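Local coordinates for extracellular solute-binding protein, family 3 (PDB 5SV6), which is of unknown function but has a periplasmic binding protein-like architecture and probably serves the methanol dehydrogenase system, at residues M232-E237 / R248-Q253. Numbering follows the deposited sequence.
Sequences MVVSEE and RQQFEQ
Glu237 and Arg248 both send CG anti to the backbone N (chi1 -178° and 177°), which lays their chains side by side, while Gln250 is extended beyond CG and crosses Glu237 at roughly a right angle. They meet in the periplasmic binding protein-like fold, where the loop following strand 230-234 passes the start of strand 247-257; both strands pair antiparallel with the long strand 118-133. Glutamine suits position 250 because its amide reaches a backbone carbonyl: Gln250 NE2 donates to Ser235 O at 2.8 Å, with that oxygen in the amide plane and the nitrogen in the carbonyl plane. With an alanine here, Ser235 O is likely to lose this donor and the flank of Glu237 CA its packing against CG and CD of the glutamine. The backbone joins directly where Gln249 N gives a hydrogen bond of 2.7 Å to Glu237 O. Small Ser235 lets its CB sit 3.6 Å from Gln249 CB, while its OG bonds to His213. The side chain of Gln249 is held at both ends of its amide, NE2 donating to Val247 O and OE1 accepting from Trp143 NE1. Glutamate at 237 pairs with two cations, Lys125 and Arg248, and their charges would be expected to favour its ionised form. Arginine is long enough to bend at chi3 and bring Arg248 NH1 back to its own segment, where it bonds to Gln250 O at 2.9 Å. The same Arg248 NH1 meets Glu237 OE2 on the anti side at 2.9 Å, the guanidinium and carboxylate planes standing 89° apart.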
HETATM    1  N   MSE A 232     -14.293   5.549   4.020  1.00 13.66           N
HETATM    2  CA  MSE A 232     -13.052   4.816   4.236  1.00 11.40           C
HETATM    3  C   MSE A 232     -12.676   4.893   5.718  1.00 14.35           C
HETATM    4  O   MSE A 232     -12.261   5.941   6.218  1.00 14.39           O
HETATM    5  CB  MSE A 232     -11.929   5.371   3.350  1.00 11.75           C
HETATM    6  CG  MSE A 232     -10.631   4.560   3.438  1.00 13.38           C
HETATM    7 SE   MSE A 232      -9.243   5.130   2.168  1.00 27.60          SE
HETATM    8  CE  MSE A 232      -9.117   6.993   2.696  1.00 13.79           C
ATOM      9  N   VAL A 233     -12.851   3.786   6.424  1.00 10.91           N
ATOM     10  CA  VAL A 233     -12.640   3.750   7.858  1.00 11.21           C
ATOM     11  C   VAL A 233     -11.378   2.963   8.162  1.00 11.00           C
ATOM     12  O   VAL A 233     -11.323   1.761   7.910  1.00  9.36           O
ATOM     13  CB  VAL A 233     -13.844   3.092   8.575  1.00 11.41           C
ATOM     14  CG1 VAL A 233     -13.597   3.010  10.076  1.00  9.86           C
ATOM     15  CG2 VAL A 233     -15.129   3.869   8.277  1.00 10.82           C
ATOM     16  N   VAL A 234     -10.360   3.641   8.688  1.00 11.66           N
ATOM     17  CA  VAL A 234      -9.081   2.995   8.965  1.00 11.56           C
ATOM     18  C   VAL A 234      -9.179   2.024  10.141  1.00 11.87           C
ATOM     19  O   VAL A 234      -9.750   2.359  11.189  1.00 11.43           O
ATOM     20  CB  VAL A 234      -7.979   4.036   9.259  1.00 12.64           C
ATOM     21  CG1 VAL A 234      -6.674   3.341   9.538  1.00 13.40           C
ATOM     22  CG2 VAL A 234      -7.836   5.015   8.087  1.00 11.74           C
ATOM     23  N   SER A 235      -8.628   0.823   9.971  1.00  9.65           N
ATOM     24  CA  SER A 235      -8.686  -0.196  11.023  1.00 11.17           C
ATOM     25  C   SER A 235      -7.918   0.216  12.272  1.00 12.59           C
ATOM     26  O   SER A 235      -7.069   1.102  12.222  1.00 10.11           O
ATOM     27  CB  SER A 235      -8.117  -1.531  10.534  1.00 11.68           C
ATOM     28  OG  SER A 235      -9.102  -2.307   9.887  1.00 12.41           O
ATOM     29  N   GLU A 236      -8.233  -0.443  13.384  1.00 11.38           N
ATOM     30  CA  GLU A 236      -7.478  -0.294  14.622  1.00 15.34           C
ATOM     31  C   GLU A 236      -6.062  -0.835  14.406  1.00 16.26           C
ATOM     32  O   GLU A 236      -5.854  -1.704  13.554  1.00 15.34           O
ATOM     33  CB  GLU A 236      -8.198  -1.024  15.773  1.00 15.95           C
ATOM     34  CG  GLU A 236      -9.475  -0.302  16.235  1.00 20.50           C
ATOM     35  CD  GLU A 236     -10.426  -1.181  17.059  1.00 21.11           C
ATOM     36  OE1 GLU A 236     -10.068  -2.328  17.403  1.00 21.24           O
ATOM     37  OE2 GLU A 236     -11.549  -0.718  17.351  1.00 23.58           O
ATOM     38  N   GLU A 237      -5.094  -0.330  15.169  1.00 16.17           N
ATOM     39  CA  GLU A 237      -3.688  -0.728  14.978  1.00 14.96           C
ATOM     40  C   GLU A 237      -3.476  -2.237  15.066  1.00 15.68           C
ATOM     41  O   GLU A 237      -2.806  -2.835  14.218  1.00 12.74           O
ATOM     42  CB  GLU A 237      -2.759  -0.008  15.968  1.00 15.49           C
ATOM     43  CG  GLU A 237      -1.273  -0.347  15.771  1.00 15.55           C
ATOM     44  CD  GLU A 237      -0.334   0.642  16.441  1.00 18.11           C
ATOM     45  OE1 GLU A 237      -0.727   1.251  17.457  1.00 19.90           O
ATOM     46  OE2 GLU A 237       0.800   0.819  15.945  1.00 19.38           O
ATOM     47  N   ARG A 248      -1.723  -6.897  13.237  1.00 12.18           N
ATOM     48  CA  ARG A 248      -1.426  -5.493  12.956  1.00 12.79           C
ATOM     49  C   ARG A 248      -2.095  -5.023  11.665  1.00 12.05           C
ATOM     50  O   ARG A 248      -2.027  -5.706  10.646  1.00 13.35           O
ATOM     51  CB  ARG A 248       0.094  -5.283  12.871  1.00 14.08           C
ATOM     52  CG  ARG A 248       0.514  -3.864  12.512  1.00 13.40           C
ATOM     53  CD  ARG A 248       2.023  -3.664  12.699  1.00 16.35           C
ATOM     54  NE  ARG A 248       2.357  -3.535  14.112  1.00 15.64           N
ATOM     55  CZ  ARG A 248       2.231  -2.401  14.800  1.00 18.75           C
ATOM     56  NH1 ARG A 248       1.782  -1.296  14.202  1.00 15.06           N
ATOM     57  NH2 ARG A 248       2.553  -2.370  16.085  1.00 14.49           N
ATOM     58  N   GLN A 249      -2.748  -3.866  11.715  1.00 12.61           N
ATOM     59  CA  GLN A 249      -3.426  -3.309  10.536  1.00 10.42           C
ATOM     60  C   GLN A 249      -2.837  -1.964  10.126  1.00 10.96           C
ATOM     61  O   GLN A 249      -3.207  -1.417   9.086  1.00  9.85           O
ATOM     62  CB  GLN A 249      -4.910  -3.099  10.829  1.00 11.07           C
ATOM     63  CG  GLN A 249      -5.568  -4.240  11.564  1.00 16.37           C
ATOM     64  CD  GLN A 249      -5.989  -5.354  10.645  1.00 15.87           C
ATOM     65  OE1 GLN A 249      -6.709  -5.128   9.676  1.00 15.93           O
ATOM     66  NE2 GLN A 249      -5.550  -6.577  10.950  1.00 15.25           N
ATOM     67  N   GLN A 250      -1.949  -1.426  10.961  1.00  9.91           N
ATOM     68  CA  GLN A 250      -1.324  -0.125  10.716  1.00 10.34           C
ATOM     69  C   GLN A 250       0.191  -0.287  10.652  1.00 11.37           C
ATOM     70  O   GLN A 250       0.774  -0.971  11.484  1.00  9.47           O
ATOM     71  CB  GLN A 250      -1.691   0.872  11.824  1.00 10.96           C
ATOM     72  CG  GLN A 250      -3.161   1.245  11.871  1.00  9.70           C
ATOM     73  CD  GLN A 250      -3.488   2.220  12.997  1.00 14.70           C
ATOM     74  OE1 GLN A 250      -2.599   2.858  13.567  1.00 12.02           O
ATOM     75  NE2 GLN A 250      -4.771   2.361  13.298  1.00 12.06           N
ATOM     76  N   PHE A 251       0.827   0.345   9.667  1.00  9.24           N
ATOM     77  CA  PHE A 251       2.256   0.124   9.421  1.00  9.99           C
ATOM     78  C   PHE A 251       3.014   1.419   9.137  1.00  8.84           C
ATOM     79  O   PHE A 251       2.579   2.235   8.317  1.00  8.37           O
ATOM     80  CB  PHE A 251       2.447  -0.836   8.237  1.00  9.31           C
ATOM     81  CG  PHE A 251       1.893  -2.218   8.484  1.00 11.37           C
ATOM     82  CD1 PHE A 251       2.726  -3.243   8.924  1.00 11.30           C
ATOM     83  CD2 PHE A 251       0.543  -2.482   8.304  1.00 10.33           C
ATOM     84  CE1 PHE A 251       2.217  -4.508   9.183  1.00 11.35           C
ATOM     85  CE2 PHE A 251       0.022  -3.750   8.557  1.00 10.83           C
ATOM     86  CZ  PHE A 251       0.863  -4.766   8.995  1.00 10.99           C
ATOM     87  N   GLU A 252       4.158   1.587   9.798  1.00  9.67           N
ATOM     88  CA  GLU A 252       5.056   2.697   9.501  1.00 11.12           C
ATOM     89  C   GLU A 252       5.782   2.402   8.192  1.00  9.53           C
ATOM     90  O   GLU A 252       6.211   1.270   7.951  1.00  8.96           O
ATOM     91  CB  GLU A 252       6.067   2.910  10.633  1.00 11.57           C
ATOM     92  CG  GLU A 252       5.446   3.454  11.918  1.00 14.12           C
ATOM     93  CD  GLU A 252       6.462   3.592  13.040  1.00 21.93           C
ATOM     94  OE1 GLU A 252       7.541   2.966  12.961  1.00 22.74           O
ATOM     95  OE2 GLU A 252       6.192   4.347  13.990  1.00 26.45           O
ATOM     96  N   GLN A 253       5.919   3.417   7.348  1.00  7.11           N
ATOM     97  CA  GLN A 253       6.591   3.241   6.060  1.00  9.07           C
ATOM     98  C   GLN A 253       7.927   3.987   5.997  1.00  8.82           C
ATOM     99  O   GLN A 253       8.026   5.128   6.443  1.00  8.48           O
ATOM    100  CB  GLN A 253       5.675   3.699   4.925  1.00  8.91           C
ATOM    101  CG  GLN A 253       4.352   2.937   4.883  1.00  9.37           C
ATOM    102  CD  GLN A 253       4.553   1.470   4.570  1.00 11.48           C
ATOM    103  OE1 GLN A 253       4.979   1.119   3.471  1.00 10.01           O
ATOM    104  NE2 GLN A 253       4.275   0.605   5.548  1.00 10.19           N
TER